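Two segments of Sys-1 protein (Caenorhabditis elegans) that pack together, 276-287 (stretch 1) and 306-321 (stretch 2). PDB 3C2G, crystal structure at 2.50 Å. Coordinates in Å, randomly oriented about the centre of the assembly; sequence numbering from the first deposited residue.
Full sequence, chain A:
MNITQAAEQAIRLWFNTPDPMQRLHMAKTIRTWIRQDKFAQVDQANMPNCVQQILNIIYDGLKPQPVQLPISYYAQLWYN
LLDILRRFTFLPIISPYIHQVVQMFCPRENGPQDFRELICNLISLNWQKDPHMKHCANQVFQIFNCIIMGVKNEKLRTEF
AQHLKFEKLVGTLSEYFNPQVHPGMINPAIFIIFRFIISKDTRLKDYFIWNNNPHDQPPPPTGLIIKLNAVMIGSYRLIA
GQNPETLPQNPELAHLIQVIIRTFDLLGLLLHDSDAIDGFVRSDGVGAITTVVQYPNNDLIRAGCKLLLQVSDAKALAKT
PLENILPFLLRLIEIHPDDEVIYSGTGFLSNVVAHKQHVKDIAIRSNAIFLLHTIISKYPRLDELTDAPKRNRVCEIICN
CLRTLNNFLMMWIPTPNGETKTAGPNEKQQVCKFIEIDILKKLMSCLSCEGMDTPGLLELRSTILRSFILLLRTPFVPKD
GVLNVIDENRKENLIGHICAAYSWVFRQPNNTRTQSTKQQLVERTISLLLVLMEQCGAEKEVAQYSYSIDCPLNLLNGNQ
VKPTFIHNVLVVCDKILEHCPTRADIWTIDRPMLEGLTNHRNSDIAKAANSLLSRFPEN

Stretch 1, residues 276-287: AIDGFVRSDGVG
Stretch 2 306-321: KLLLQVSDAKALAKTP

Packing between neighbouring segments of a helical protein often combines a continuous apolar seam with a single well-placed polar tether, and residues 276-287 and 306-321 of Sys-1 illustrate the principle. Helix 276-282 crosses helix 306-311 with 116° between their N-to-C directions, the axes approaching to 10.8 Å. Three CA pairs set the register: Ile277 CA lies 5.5 Å from Val311 CA, Asp278 CA lies 5.6 Å from Ala316 CA, and Val286 CA lies 6.8 Å from Leu308 CA. The summed buried surface is 698 Å².

Backbone turns shape both partners. In the first, Ser283 leaves helical phi/psi, Asp284 adopts 75/27, and a new helix starts at Gly285, whose N bonds to Phe280 O at 2.9 Å. A CB on Gly285 would lie 2.5 Å from Phe280 CE2, so the absence of a side chain makes room for the ring. Ser283 OG also donates to Gly279 O at 2.6 Å. In the second, a type I turn from Val311 to Ala314 leads, through Ala314 at -71/132, into the 3-10 segment 315-318; Thr320 is then extended at -79/133.

The apolar seam is built largely from branched side chains. Ile277 (chi1 p, chi2 t) points toward the partner, its CB 4.1 Å from Val311 CG1 and its CD1 3.8 Å from Ala314 CB. Phe280 (chi1 t, chi2 68°) meets its neighbours obliquely, with CD2 3.9 Å from Val311 CG1 and CZ 4.1 Å from Leu307 CD2. Val281 (t) lies with CG2 3.9 Å from Ala314 CB and CG1 3.8 Å from Ala316 CB, and both methyls pack against Leu317, whose CG is 4.0 Å from Val281 CG1. The small alanines let the backbone of the turn and 3-10 segment come close to the helix. Beyond the bend, Val286 (t) packs against two leucines and a valine, the closest pairs being Val286 CG1 to Leu308 CD2 at 4.1 Å, Val286 CG2 to Val311 CG2 at 4.0 Å and Val286 CG2 to Leu317 CD2 at 3.8 Å. Val311 (m) thus touches Ile277, Phe280 and Val286 with its two methyls.

One hydrogen bond crosses the interface. Asp278 has its CA-to-CB bond sideways, but chi1 of -83° (m) and chi2 of -64° bring the carboxylate nearer, and Ala316 N donates to Asp278 OD1 at 2.7 Å with an N-H...acceptor angle of 155°. Lys315 N, 3.3 Å from Asp278 OD1, is too poorly angled to bond. Aspartate suits this partly exposed position because its short side chain delivers an acceptor to the backbone NH of the second residue of the 3-10 segment.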

# COMPACT_ATOMS: atom_id res chain seq x y z
N ALA A 276 -1.96 -14.38 -3.58
CA ALA A 276 -2.20 -14.14 -2.17
C ALA A 276 -3.46 -13.31 -1.95
O ALA A 276 -4.32 -13.70 -1.15
CB ALA A 276 -1.00 -13.49 -1.53
N ILE A 277 -3.58 -12.18 -2.66
CA ILE A 277 -4.76 -11.32 -2.51
C ILE A 277 -6.04 -12.00 -2.99
O ILE A 277 -7.10 -11.79 -2.40
CB ILE A 277 -4.59 -9.89 -3.14
CG1 ILE A 277 -4.77 -9.92 -4.66
CG2 ILE A 277 -3.24 -9.25 -2.73
CD1 ILE A 277 -4.70 -8.58 -5.33
N ASP A 278 -5.94 -12.85 -4.01
CA ASP A 278 -7.09 -13.65 -4.45
C ASP A 278 -7.47 -14.70 -3.41
O ASP A 278 -8.66 -14.94 -3.17
CB ASP A 278 -6.89 -14.27 -5.85
CG ASP A 278 -7.23 -13.28 -6.98
OD1 ASP A 278 -8.41 -12.88 -7.10
OD2 ASP A 278 -6.32 -12.91 -7.75
N GLY A 279 -6.47 -15.30 -2.75
CA GLY A 279 -6.73 -16.22 -1.64
C GLY A 279 -7.48 -15.55 -0.50
O GLY A 279 -8.41 -16.10 0.07
N PHE A 280 -7.06 -14.33 -0.19
CA PHE A 280 -7.65 -13.54 0.87
C PHE A 280 -9.11 -13.19 0.55
O PHE A 280 -10.01 -13.31 1.40
CB PHE A 280 -6.79 -12.28 1.07
CG PHE A 280 -7.28 -11.36 2.14
CD1 PHE A 280 -7.23 -11.74 3.48
CD2 PHE A 280 -7.77 -10.10 1.82
CE1 PHE A 280 -7.67 -10.88 4.48
CE2 PHE A 280 -8.21 -9.22 2.81
CZ PHE A 280 -8.16 -9.62 4.14
N VAL A 281 -9.35 -12.80 -0.70
CA VAL A 281 -10.69 -12.47 -1.12
C VAL A 281 -11.61 -13.70 -1.14
O VAL A 281 -12.77 -13.59 -0.77
CB VAL A 281 -10.70 -11.72 -2.46
CG1 VAL A 281 -12.14 -11.51 -2.97
CG2 VAL A 281 -9.95 -10.39 -2.32
N ARG A 282 -11.11 -14.86 -1.53
CA ARG A 282 -11.92 -16.08 -1.50
C ARG A 282 -12.19 -16.55 -0.06
O ARG A 282 -13.12 -17.31 0.18
CB ARG A 282 -11.29 -17.21 -2.35
CG ARG A 282 -10.98 -16.82 -3.83
CD ARG A 282 -10.42 -17.95 -4.74
NE ARG A 282 -9.43 -18.83 -4.10
CZ ARG A 282 -8.09 -18.73 -4.23
NH1 ARG A 282 -7.53 -17.78 -4.97
NH2 ARG A 282 -7.31 -19.61 -3.61
N SER A 283 -11.40 -16.09 0.90
CA SER A 283 -11.62 -16.44 2.31
C SER A 283 -12.46 -15.37 3.02
O SER A 283 -12.54 -15.35 4.24
CB SER A 283 -10.29 -16.62 3.01
OG SER A 283 -9.39 -17.33 2.18
N ASP A 284 -13.06 -14.47 2.24
CA ASP A 284 -13.99 -13.45 2.73
C ASP A 284 -13.31 -12.30 3.46
O ASP A 284 -13.90 -11.62 4.30
CB ASP A 284 -15.12 -14.09 3.55
CG ASP A 284 -16.21 -14.67 2.66
OD1 ASP A 284 -16.30 -14.25 1.48
OD2 ASP A 284 -16.96 -15.55 3.12
N GLY A 285 -12.06 -12.06 3.08
CA GLY A 285 -11.27 -11.02 3.68
C GLY A 285 -11.89 -9.64 3.58
O GLY A 285 -11.89 -8.88 4.55
N VAL A 286 -12.45 -9.34 2.41
CA VAL A 286 -12.99 -8.01 2.13
C VAL A 286 -14.22 -7.75 3.00
O VAL A 286 -14.37 -6.66 3.58
CB VAL A 286 -13.27 -7.81 0.62
CG1 VAL A 286 -14.18 -6.61 0.37
CG2 VAL A 286 -11.95 -7.64 -0.14
N GLY A 287 -15.09 -8.75 3.10
CA GLY A 287 -16.20 -8.70 4.04
C GLY A 287 -15.73 -8.51 5.48
O GLY A 287 -16.33 -7.76 6.25
N LYS A 306 -6.46 0.93 4.09
CA LYS A 306 -5.14 0.70 3.48
C LYS A 306 -5.03 -0.72 2.91
O LYS A 306 -4.56 -0.91 1.79
CB LYS A 306 -4.05 0.92 4.54
CG LYS A 306 -2.62 0.99 4.01
CD LYS A 306 -1.62 0.87 5.20
CE LYS A 306 -0.14 1.13 4.81
NZ LYS A 306 0.33 0.41 3.58
N LEU A 307 -5.46 -1.71 3.69
CA LEU A 307 -5.47 -3.08 3.25
C LEU A 307 -6.50 -3.35 2.13
O LEU A 307 -6.23 -4.09 1.19
CB LEU A 307 -5.69 -4.02 4.44
CG LEU A 307 -5.63 -5.53 4.18
CD1 LEU A 307 -4.29 -6.00 3.61
CD2 LEU A 307 -6.02 -6.35 5.43
N LEU A 308 -7.68 -2.74 2.23
CA LEU A 308 -8.67 -2.79 1.16
C LEU A 308 -8.06 -2.28 -0.13
O LEU A 308 -8.19 -2.93 -1.16
CB LEU A 308 -9.90 -1.97 1.52
CG LEU A 308 -10.89 -2.65 2.45
CD1 LEU A 308 -12.04 -1.71 2.78
CD2 LEU A 308 -11.42 -3.93 1.85
N LEU A 309 -7.39 -1.14 -0.07
CA LEU A 309 -6.72 -0.59 -1.23
C LEU A 309 -5.81 -1.65 -1.85
O LEU A 309 -5.83 -1.88 -3.05
CB LEU A 309 -5.92 0.65 -0.84
CG LEU A 309 -5.22 1.40 -1.97
CD1 LEU A 309 -6.25 1.91 -3.01
CD2 LEU A 309 -4.31 2.54 -1.46
N GLN A 310 -5.05 -2.34 -1.01
CA GLN A 310 -4.00 -3.21 -1.47
C GLN A 310 -4.55 -4.42 -2.21
O GLN A 310 -3.87 -4.96 -3.07
CB GLN A 310 -3.19 -3.68 -0.28
CG GLN A 310 -1.83 -4.24 -0.63
CD GLN A 310 -1.07 -4.68 0.61
OE1 GLN A 310 -1.00 -3.94 1.60
NE2 GLN A 310 -0.51 -5.90 0.57
N VAL A 311 -5.75 -4.85 -1.86
CA VAL A 311 -6.33 -6.07 -2.43
C VAL A 311 -7.39 -5.77 -3.52
O VAL A 311 -8.04 -6.69 -4.03
CB VAL A 311 -6.98 -6.99 -1.33
CG1 VAL A 311 -5.96 -7.33 -0.24
CG2 VAL A 311 -8.24 -6.35 -0.72
N SER A 312 -7.53 -4.49 -3.87
CA SER A 312 -8.63 -4.01 -4.69
C SER A 312 -8.58 -4.48 -6.15
O SER A 312 -9.61 -4.55 -6.81
CB SER A 312 -8.70 -2.48 -4.62
OG SER A 312 -7.54 -1.90 -5.18
N ASP A 313 -7.39 -4.79 -6.64
CA ASP A 313 -7.24 -5.28 -8.00
C ASP A 313 -7.46 -6.79 -8.17
O ASP A 313 -7.21 -7.35 -9.24
CB ASP A 313 -5.90 -4.82 -8.59
CG ASP A 313 -4.68 -5.29 -7.78
OD1 ASP A 313 -4.65 -5.11 -6.53
OD2 ASP A 313 -3.74 -5.83 -8.40
N ALA A 314 -7.96 -7.45 -7.14
CA ALA A 314 -8.15 -8.90 -7.20
C ALA A 314 -9.29 -9.32 -8.15
O ALA A 314 -10.40 -8.79 -8.09
CB ALA A 314 -8.40 -9.44 -5.82
N LYS A 315 -9.00 -10.29 -9.01
CA LYS A 315 -10.00 -10.79 -9.95
C LYS A 315 -11.14 -11.51 -9.22
O LYS A 315 -12.29 -11.48 -9.70
CB LYS A 315 -9.35 -11.69 -11.02
CG LYS A 315 -8.64 -10.92 -12.17
CD LYS A 315 -7.63 -11.84 -12.90
CE LYS A 315 -7.53 -11.51 -14.39
NZ LYS A 315 -6.73 -10.28 -14.70
N ALA A 316 -10.82 -12.12 -8.07
CA ALA A 316 -11.85 -12.76 -7.23
C ALA A 316 -12.95 -11.80 -6.75
O ALA A 316 -14.03 -12.24 -6.38
CB ALA A 316 -11.23 -13.47 -6.05
N LEU A 317 -12.69 -10.49 -6.76
CA LEU A 317 -13.72 -9.52 -6.40
C LEU A 317 -14.89 -9.51 -7.41
O LEU A 317 -15.96 -8.96 -7.12
CB LEU A 317 -13.13 -8.13 -6.15
CG LEU A 317 -12.38 -7.94 -4.81
CD1 LEU A 317 -11.26 -6.92 -4.92
CD2 LEU A 317 -13.31 -7.54 -3.68
N ALA A 318 -14.69 -10.16 -8.56
CA ALA A 318 -15.80 -10.44 -9.49
C ALA A 318 -16.77 -11.49 -8.95
O ALA A 318 -17.89 -11.58 -9.43
CB ALA A 318 -15.28 -10.87 -10.84
N LYS A 319 -16.35 -12.27 -7.95
CA LYS A 319 -17.23 -13.30 -7.40
C LYS A 319 -17.73 -13.01 -6.01
O LYS A 319 -18.62 -13.69 -5.53
CB LYS A 319 -16.57 -14.67 -7.42
CG LYS A 319 -16.73 -15.42 -8.74
CD LYS A 319 -15.39 -15.55 -9.46
CE LYS A 319 -15.53 -16.29 -10.79
NZ LYS A 319 -16.19 -15.43 -11.82
N THR A 320 -17.18 -12.00 -5.34
CA THR A 320 -17.58 -11.69 -3.96
C THR A 320 -18.89 -10.92 -3.93
O THR A 320 -19.04 -9.97 -4.68
CB THR A 320 -16.46 -10.90 -3.23
OG1 THR A 320 -15.38 -11.80 -2.95
CG2 THR A 320 -16.94 -10.30 -1.91
N PRO A 321 -19.85 -11.32 -3.08
CA PRO A 321 -21.07 -10.53 -2.91
C PRO A 321 -20.75 -9.11 -2.44
O PRO A 321 -20.26 -8.92 -1.33
CB PRO A 321 -21.85 -11.29 -1.81
CG PRO A 321 -21.33 -12.70 -1.89
CD PRO A 321 -19.87 -12.54 -2.23